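Local structure of salicylic acid-binding protein 2 (Nicotiana tabacum, 1Y7I) at residues F103-M108 and I205-D210; K201-V206 and V227-E232. The protein hydrolyses methyl salicylate to the defence hormone salicylic acid and methanol, a step in the signalling that activates systemic acquired resistance. One frame throughout, in Å; residues are numbered along the deposited sequence.

Contact 1: F103-M108 and I205-D210. With SAL (2-hydroxybenzoic acid), chain E.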
ATOM      1  N   PHE B 103      11.575 -13.702 -14.771  1.00 12.53           N
ATOM      2  CA  PHE B 103      12.183 -13.538 -13.454  1.00 15.28           C
ATOM      3  C   PHE B 103      12.932 -12.226 -13.349  1.00 13.53           C
ATOM      4  O   PHE B 103      14.002 -12.074 -13.930  1.00 14.64           O
ATOM      5  CB  PHE B 103      13.128 -14.707 -13.156  1.00 13.90           C
ATOM      6  CG  PHE B 103      12.441 -16.040 -13.154  1.00 16.99           C
ATOM      7  CD1 PHE B 103      12.143 -16.689 -14.355  1.00 14.67           C
ATOM      8  CD2 PHE B 103      12.049 -16.628 -11.950  1.00 15.10           C
ATOM      9  CE1 PHE B 103      11.462 -17.902 -14.357  1.00 17.06           C
ATOM     10  CE2 PHE B 103      11.373 -17.834 -11.941  1.00 15.95           C
ATOM     11  CZ  PHE B 103      11.076 -18.477 -13.145  1.00 17.61           C
ATOM     12  N   LEU B 104      12.365 -11.283 -12.607  1.00 14.53           N
ATOM     13  CA  LEU B 104      12.979  -9.966 -12.423  1.00 15.54           C
ATOM     14  C   LEU B 104      13.840  -9.979 -11.173  1.00 16.02           C
ATOM     15  O   LEU B 104      13.307 -10.038 -10.071  1.00 14.65           O
ATOM     16  CB  LEU B 104      11.908  -8.895 -12.240  1.00 15.24           C
ATOM     17  CG  LEU B 104      11.969  -7.595 -13.050  1.00 18.49           C
ATOM     18  CD1 LEU B 104      11.056  -6.612 -12.346  1.00 16.33           C
ATOM     19  CD2 LEU B 104      13.377  -7.034 -13.168  1.00 12.67           C
ATOM     20  N   ALA B 105      15.160  -9.905 -11.345  1.00 16.13           N
ATOM     21  CA  ALA B 105      16.079  -9.915 -10.210  1.00 18.61           C
ATOM     22  C   ALA B 105      15.495 -10.863  -9.177  1.00 18.35           C
ATOM     23  O   ALA B 105      15.343 -10.513  -8.011  1.00 19.23           O
ATOM     24  CB  ALA B 105      16.192  -8.513  -9.621  1.00 18.20           C
ATOM     25  N   ALA B 106      15.162 -12.068  -9.609  1.00 20.29           N
ATOM     26  CA  ALA B 106      14.543 -13.008  -8.705  1.00 22.29           C
ATOM     27  C   ALA B 106      15.328 -14.255  -8.400  1.00 21.87           C
ATOM     28  O   ALA B 106      16.412 -14.493  -8.934  1.00 21.41           O
ATOM     29  CB  ALA B 106      13.186 -13.398  -9.244  1.00 24.09           C
ATOM     30  N   PHE B 107      14.767 -15.041  -7.497  1.00 19.88           N
ATOM     31  CA  PHE B 107      15.364 -16.305  -7.172  1.00 21.05           C
ATOM     32  C   PHE B 107      14.647 -17.225  -8.118  1.00 22.28           C
ATOM     33  O   PHE B 107      13.431 -17.409  -8.044  1.00 21.90           O
ATOM     34  CB  PHE B 107      15.102 -16.683  -5.725  1.00 20.36           C
ATOM     35  CG  PHE B 107      15.841 -15.826  -4.744  1.00 19.17           C
ATOM     36  CD1 PHE B 107      15.151 -14.978  -3.890  1.00 17.79           C
ATOM     37  CD2 PHE B 107      17.231 -15.864  -4.675  1.00 16.79           C
ATOM     38  CE1 PHE B 107      15.833 -14.178  -2.978  1.00 18.96           C
ATOM     39  CE2 PHE B 107      17.920 -15.063  -3.761  1.00 20.58           C
ATOM     40  CZ  PHE B 107      17.215 -14.220  -2.913  1.00 17.19           C
HETATM   41  N   MSE B 108      15.411 -17.765  -9.050  1.00 24.66           N
HETATM   42  CA  MSE B 108      14.857 -18.653 -10.043  1.00 28.21           C
HETATM   43  C   MSE B 108      15.265 -20.077  -9.736  1.00 28.03           C
HETATM   44  O   MSE B 108      16.429 -20.445  -9.872  1.00 28.08           O
HETATM   45  CB  MSE B 108      15.355 -18.248 -11.425  1.00 31.35           C
HETATM   46  CG  MSE B 108      14.956 -19.189 -12.534  1.00 35.15           C
HETATM   47 SE   MSE B 108      15.660 -18.504 -14.146  1.00 45.38          SE
HETATM   48  CE  MSE B 108      17.533 -18.577 -13.696  1.00 39.87           C
ATOM     49  N   ILE B 205      15.379 -11.034 -16.154  1.00 17.23           N
ATOM     50  CA  ILE B 205      15.682  -9.616 -16.324  1.00 17.21           C
ATOM     51  C   ILE B 205      16.648  -9.179 -15.227  1.00 16.96           C
ATOM     52  O   ILE B 205      16.271  -9.041 -14.061  1.00 15.59           O
ATOM     53  CB  ILE B 205      14.405  -8.747 -16.260  1.00 15.16           C
ATOM     54  CG1 ILE B 205      13.449  -9.161 -17.388  1.00 12.93           C
ATOM     55  CG2 ILE B 205      14.776  -7.265 -16.366  1.00 16.17           C
ATOM     56  CD1 ILE B 205      12.171  -8.344 -17.482  1.00 11.45           C
ATOM     57  N   VAL B 206      17.901  -8.969 -15.617  1.00 16.67           N
ATOM     58  CA  VAL B 206      18.945  -8.570 -14.686  1.00 17.94           C
ATOM     59  C   VAL B 206      18.900  -7.087 -14.334  1.00 19.67           C
ATOM     60  O   VAL B 206      18.830  -6.229 -15.211  1.00 20.67           O
ATOM     61  CB  VAL B 206      20.354  -8.891 -15.258  1.00 19.11           C
ATOM     62  CG1 VAL B 206      21.442  -8.342 -14.334  1.00 21.22           C
ATOM     63  CG2 VAL B 206      20.519 -10.386 -15.433  1.00 16.77           C
ATOM     64  N   CYS B 207      18.921  -6.792 -13.040  1.00 18.57           N
ATOM     65  CA  CYS B 207      18.937  -5.409 -12.579  1.00 19.73           C
ATOM     66  C   CYS B 207      20.376  -5.215 -12.118  1.00 20.73           C
ATOM     67  O   CYS B 207      20.756  -5.646 -11.026  1.00 19.91           O
ATOM     68  CB  CYS B 207      17.929  -5.219 -11.448  1.00 17.56           C
ATOM     69  SG  CYS B 207      16.192  -5.410 -12.014  1.00 21.63           S
ATOM     70  N   THR B 208      21.168  -4.582 -12.984  1.00 23.12           N
ATOM     71  CA  THR B 208      22.600  -4.361 -12.766  1.00 24.28           C
ATOM     72  C   THR B 208      23.058  -3.758 -11.446  1.00 24.43           C
ATOM     73  O   THR B 208      24.058  -4.200 -10.880  1.00 26.77           O
ATOM     74  CB  THR B 208      23.217  -3.491 -13.886  1.00 23.84           C
ATOM     75  OG1 THR B 208      22.715  -2.152 -13.797  1.00 27.18           O
ATOM     76  CG2 THR B 208      22.887  -4.061 -15.255  1.00 27.13           C
ATOM     77  N   GLU B 209      22.342  -2.752 -10.960  1.00 23.70           N
ATOM     78  CA  GLU B 209      22.729  -2.079  -9.726  1.00 24.82           C
ATOM     79  C   GLU B 209      22.046  -2.610  -8.471  1.00 24.61           C
ATOM     80  O   GLU B 209      21.894  -1.889  -7.483  1.00 24.54           O
ATOM     81  CB  GLU B 209      22.460  -0.576  -9.851  1.00 24.45           C
ATOM     82  CG  GLU B 209      23.047   0.048 -11.097  1.00 24.87           C
ATOM     83  CD  GLU B 209      24.456  -0.439 -11.376  1.00 25.48           C
ATOM     84  OE1 GLU B 209      25.299  -0.393 -10.455  1.00 24.79           O
ATOM     85  OE2 GLU B 209      24.718  -0.873 -12.520  1.00 26.15           O
ATOM     86  N   ASP B 210      21.642  -3.875  -8.511  1.00 24.98           N
ATOM     87  CA  ASP B 210      20.965  -4.509  -7.383  1.00 23.75           C
ATOM     88  C   ASP B 210      21.942  -4.790  -6.233  1.00 24.76           C
ATOM     89  O   ASP B 210      22.994  -5.393  -6.441  1.00 24.70           O
ATOM     90  CB  ASP B 210      20.322  -5.822  -7.845  1.00 22.59           C
ATOM     91  CG  ASP B 210      19.293  -6.351  -6.869  1.00 22.31           C
ATOM     92  OD1 ASP B 210      19.479  -6.164  -5.648  1.00 21.87           O
ATOM     93  OD2 ASP B 210      18.301  -6.965  -7.322  1.00 19.01           O
TER
HETATM   94  C1' SAL E 503      13.240  -9.956  -1.925  1.00 28.60           C
HETATM   95  O1' SAL E 503      13.077  -8.763  -2.443  1.00 30.20           O
HETATM   96  O2' SAL E 503      12.322 -10.779  -1.957  1.00 27.70           O
HETATM   97  C1  SAL E 503      14.552 -10.244  -1.314  1.00 28.00           C
HETATM   98  C2  SAL E 503      14.806 -11.530  -0.723  1.00 27.66           C
HETATM   99  C3  SAL E 503      16.062 -11.798  -0.145  1.00 26.37           C
HETATM  100  C4  SAL E 503      17.071 -10.818  -0.153  1.00 25.09           C
HETATM  101  C5  SAL E 503      16.842  -9.552  -0.730  1.00 27.26           C
HETATM  102  C6  SAL E 503      15.605  -9.273  -1.304  1.00 25.52           C
HETATM  103  O2  SAL E 503      13.874 -12.524  -0.677  1.00 29.61           O
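Ile205 is gripped on both polar backbone atoms by the 103-108 segment. Its N donates to Phe103 O at 2.8 Å, nearly straight at 170°, although the donor sits 32° off the carbonyl plane. Its O accepts from Ala105 N at 3.1 Å. Leu104, between these two partners, pairs with Ile205 in parallel register. Leu104 CD2 touches two groups, 3.5 Å from Ile205 CG2 and 3.4 Å from Cys207 SG; the contact between the two methyls is tight. These are the C-terminal ends of two neighbouring strands in the parallel sheet of the alpha/beta hydrolase fold, where the catalytic loops emerge. Past the strand, Asp210 N bonds to Cys207 O and closes a type I turn. The turn presents Asp210, the charge-relay acid. With CG swung away from the backbone N (chi1 -164°), its OD2 accepts from His238 ND1 and lies 3.5 Å from Ala105 CB. Its OD1 takes the backbone N of Ile213 and, weakly, that of Gly212, so both carboxylate oxygens are engaged. Ala106 O receives the hydroxyl of Tyr204. On the pocket side, Phe107 turns its ring edge to salicylate, with Phe107 CE1 3.4 Å from SAL O2.

Contact 2: K201-V206 and V227-E232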
ATOM      1  N   LYS B 201       8.889 -21.480 -20.856  1.00 20.66           N
ATOM      2  CA  LYS B 201       9.943 -20.587 -21.320  1.00 20.88           C
ATOM      3  C   LYS B 201      10.318 -19.610 -20.211  1.00 20.80           C
ATOM      4  O   LYS B 201       9.454 -18.953 -19.632  1.00 18.80           O
ATOM      5  CB  LYS B 201       9.454 -19.820 -22.559  1.00 22.87           C
ATOM      6  CG  LYS B 201      10.388 -18.720 -23.048  1.00 25.88           C
ATOM      7  CD  LYS B 201       9.717 -17.856 -24.124  1.00 29.46           C
ATOM      8  CE  LYS B 201      10.612 -16.703 -24.558  1.00 30.86           C
ATOM      9  NZ  LYS B 201       9.960 -15.810 -25.562  1.00 34.44           N
ATOM     10  N   ARG B 202      11.611 -19.523 -19.921  1.00 21.42           N
ATOM     11  CA  ARG B 202      12.105 -18.639 -18.881  1.00 21.64           C
ATOM     12  C   ARG B 202      12.901 -17.448 -19.393  1.00 22.09           C
ATOM     13  O   ARG B 202      13.854 -17.599 -20.164  1.00 21.73           O
ATOM     14  CB  ARG B 202      12.996 -19.409 -17.903  1.00 24.09           C
ATOM     15  CG  ARG B 202      12.300 -20.518 -17.141  1.00 26.56           C
ATOM     16  CD  ARG B 202      13.084 -20.872 -15.885  1.00 28.05           C
ATOM     17  NE  ARG B 202      14.395 -21.456 -16.156  1.00 28.17           N
ATOM     18  CZ  ARG B 202      14.590 -22.698 -16.585  1.00 31.79           C
ATOM     19  NH1 ARG B 202      15.822 -23.142 -16.800  1.00 31.00           N
ATOM     20  NH2 ARG B 202      13.553 -23.498 -16.805  1.00 30.72           N
ATOM     21  N   VAL B 203      12.520 -16.264 -18.931  1.00 20.21           N
ATOM     22  CA  VAL B 203      13.212 -15.043 -19.299  1.00 19.43           C
ATOM     23  C   VAL B 203      13.668 -14.371 -18.005  1.00 18.27           C
ATOM     24  O   VAL B 203      12.866 -14.159 -17.097  1.00 17.81           O
ATOM     25  CB  VAL B 203      12.282 -14.081 -20.064  1.00 21.70           C
ATOM     26  CG1 VAL B 203      13.055 -12.844 -20.475  1.00 21.00           C
ATOM     27  CG2 VAL B 203      11.691 -14.780 -21.285  1.00 19.30           C
ATOM     28  N   TYR B 204      14.949 -14.046 -17.917  1.00 15.75           N
ATOM     29  CA  TYR B 204      15.478 -13.398 -16.720  1.00 18.85           C
ATOM     30  C   TYR B 204      15.838 -11.945 -17.004  1.00 16.69           C
ATOM     31  O   TYR B 204      16.527 -11.660 -17.978  1.00 14.96           O
ATOM     32  CB  TYR B 204      16.732 -14.124 -16.227  1.00 18.11           C
ATOM     33  CG  TYR B 204      17.079 -13.816 -14.788  1.00 19.62           C
ATOM     34  CD1 TYR B 204      17.685 -12.606 -14.428  1.00 17.50           C
ATOM     35  CD2 TYR B 204      16.767 -14.726 -13.779  1.00 18.57           C
ATOM     36  CE1 TYR B 204      17.970 -12.317 -13.094  1.00 17.08           C
ATOM     37  CE2 TYR B 204      17.043 -14.449 -12.453  1.00 18.31           C
ATOM     38  CZ  TYR B 204      17.644 -13.252 -12.111  1.00 20.45           C
ATOM     39  OH  TYR B 204      17.931 -13.017 -10.787  1.00 17.92           O
ATOM     40  N   ILE B 205      15.379 -11.034 -16.154  1.00 17.23           N
ATOM     41  CA  ILE B 205      15.682  -9.616 -16.324  1.00 17.21           C
ATOM     42  C   ILE B 205      16.648  -9.179 -15.227  1.00 16.96           C
ATOM     43  O   ILE B 205      16.271  -9.041 -14.061  1.00 15.59           O
ATOM     44  CB  ILE B 205      14.405  -8.747 -16.260  1.00 15.16           C
ATOM     45  CG1 ILE B 205      13.449  -9.161 -17.388  1.00 12.93           C
ATOM     46  CG2 ILE B 205      14.776  -7.265 -16.366  1.00 16.17           C
ATOM     47  CD1 ILE B 205      12.171  -8.344 -17.482  1.00 11.45           C
ATOM     48  N   VAL B 206      17.901  -8.969 -15.617  1.00 16.67           N
ATOM     49  CA  VAL B 206      18.945  -8.570 -14.686  1.00 17.94           C
ATOM     50  C   VAL B 206      18.900  -7.087 -14.334  1.00 19.67           C
ATOM     51  O   VAL B 206      18.830  -6.229 -15.211  1.00 20.67           O
ATOM     52  CB  VAL B 206      20.354  -8.891 -15.258  1.00 19.11           C
ATOM     53  CG1 VAL B 206      21.442  -8.342 -14.334  1.00 21.22           C
ATOM     54  CG2 VAL B 206      20.519 -10.386 -15.433  1.00 16.77           C
ATOM     55  N   VAL B 227      18.580 -20.253 -18.875  1.00 27.27           N
ATOM     56  CA  VAL B 227      17.374 -19.520 -19.216  1.00 28.04           C
ATOM     57  C   VAL B 227      17.176 -19.529 -20.733  1.00 27.97           C
ATOM     58  O   VAL B 227      18.069 -19.925 -21.482  1.00 28.35           O
ATOM     59  CB  VAL B 227      17.476 -18.062 -18.701  1.00 28.54           C
ATOM     60  CG1 VAL B 227      18.326 -17.225 -19.652  1.00 28.44           C
ATOM     61  CG2 VAL B 227      16.100 -17.477 -18.527  1.00 32.34           C
ATOM     62  N   THR B 228      16.001 -19.108 -21.186  1.00 28.65           N
ATOM     63  CA  THR B 228      15.729 -19.073 -22.616  1.00 27.52           C
ATOM     64  C   THR B 228      16.261 -17.763 -23.180  1.00 27.60           C
ATOM     65  O   THR B 228      16.754 -17.700 -24.307  1.00 25.30           O
ATOM     66  CB  THR B 228      14.219 -19.169 -22.898  1.00 28.67           C
ATOM     67  OG1 THR B 228      13.728 -20.437 -22.445  1.00 30.21           O
ATOM     68  CG2 THR B 228      13.941 -19.022 -24.389  1.00 28.32           C
ATOM     69  N   GLU B 229      16.170 -16.720 -22.364  1.00 27.63           N
ATOM     70  CA  GLU B 229      16.622 -15.392 -22.746  1.00 26.76           C
ATOM     71  C   GLU B 229      16.944 -14.556 -21.510  1.00 25.58           C
ATOM     72  O   GLU B 229      16.216 -14.585 -20.520  1.00 24.60           O
ATOM     73  CB  GLU B 229      15.537 -14.698 -23.570  1.00 29.97           C
ATOM     74  CG  GLU B 229      15.774 -13.219 -23.794  1.00 35.76           C
ATOM     75  CD  GLU B 229      14.734 -12.608 -24.704  1.00 40.25           C
ATOM     76  OE1 GLU B 229      13.532 -12.902 -24.515  1.00 42.38           O
ATOM     77  OE2 GLU B 229      15.119 -11.832 -25.606  1.00 42.75           O
ATOM     78  N   ALA B 230      18.043 -13.817 -21.579  1.00 24.75           N
ATOM     79  CA  ALA B 230      18.453 -12.965 -20.475  1.00 24.32           C
ATOM     80  C   ALA B 230      18.399 -11.516 -20.946  1.00 25.34           C
ATOM     81  O   ALA B 230      19.019 -11.156 -21.948  1.00 24.42           O
ATOM     82  CB  ALA B 230      19.862 -13.323 -20.023  1.00 22.58           C
ATOM     83  N   ILE B 231      17.637 -10.700 -20.220  1.00 25.54           N
ATOM     84  CA  ILE B 231      17.470  -9.284 -20.518  1.00 27.94           C
ATOM     85  C   ILE B 231      18.182  -8.519 -19.416  1.00 28.13           C
ATOM     86  O   ILE B 231      18.406  -9.051 -18.329  1.00 27.02           O
ATOM     87  CB  ILE B 231      15.981  -8.869 -20.487  1.00 30.07           C
ATOM     88  CG1 ILE B 231      15.152  -9.775 -21.397  1.00 31.56           C
ATOM     89  CG2 ILE B 231      15.845  -7.406 -20.873  1.00 32.64           C
ATOM     90  CD1 ILE B 231      15.521  -9.694 -22.863  1.00 36.78           C
ATOM     91  N   GLU B 232      18.526  -7.267 -19.680  1.00 28.19           N
ATOM     92  CA  GLU B 232      19.202  -6.481 -18.669  1.00 28.81           C
ATOM     93  C   GLU B 232      18.662  -5.056 -18.607  1.00 26.61           C
ATOM     94  O   GLU B 232      18.358  -4.453 -19.633  1.00 27.50           O
ATOM     95  CB  GLU B 232      20.701  -6.460 -18.963  1.00 31.44           C
ATOM     96  CG  GLU B 232      21.576  -6.259 -17.748  1.00 36.04           C
ATOM     97  CD  GLU B 232      23.054  -6.355 -18.077  1.00 38.49           C
ATOM     98  OE1 GLU B 232      23.545  -5.510 -18.854  1.00 39.25           O
ATOM     99  OE2 GLU B 232      23.723  -7.277 -17.557  1.00 40.54           O
TER
HETATM  100  O   HOH W   1      13.987 -21.808 -19.972  1.00 43.00           O
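A chi1 of -178° swings Val203 CG1 away from the backbone N and obliquely against Ile231 CG1, at 3.8 Å. Ile231 keeps its CG1 beside its own N (chi1 -53°). The segments are the two strands of a beta-alpha-beta unit, joined through helix 215-224, and they run parallel with their axes 22° apart. Three firm backbone bonds carry the register. Tyr204 N donates to Glu229 O at 2.9 Å, almost in line with the carbonyl. Ile231 then uses both polar backbone atoms: its N reaches Tyr204 O at 2.7 Å, and its O accepts from Val206 N. CA-H...O contacts, such as Val203 CA to Glu229 O, add to them.

Val203, Ile205, Glu229 and Ile231 share one face of the sheet. Helix 245-262 covers it, touching Val203, Ile205 and Ile231, and Lys258 of that helix forms a salt bridge with Glu229 OE2. The other face carries Tyr204, Ala230, Val206 and Glu232. Here Val206 and Glu232 lie side by side, with Val206 CB 3.8 Å from Glu232 CG. Tyr204 and Val206 pack on helix 215-224.

At the start of the pair, Lys201 and Thr228 cross at about a right angle. The guanidinium of Arg202 bonds through NH1 to Gly226 O. A water lies over one face of that group. It accepts from Arg202 N at 3.3 Å and is hydrogen-bonded to Thr228 OG1 at 2.8 Å.

In the fold
From the N terminus, three strands of the parallel sheet precede strand 98-104, the first element used here. Between segments 103-108 and 205-210 lie 96 residues, including the helices and two-stranded antiparallel sheet of residues 117-187. Contact 1 closes this long loop. Contact 2 closes a shorter one, of 20 residues, through helix 215-224 to the outermost strand 229-233. The two loops follow one another and neither encloses the other. They meet on strand 202-207, where both contacts use Ile205 and Val206, so this strand is held on both edges. Phe103 N to Val203 O, a probable hydrogen bond, links the two contacts. Contact 1 lies deeper, next to the catalytic centre; contact 2 ties on the sheet's edge.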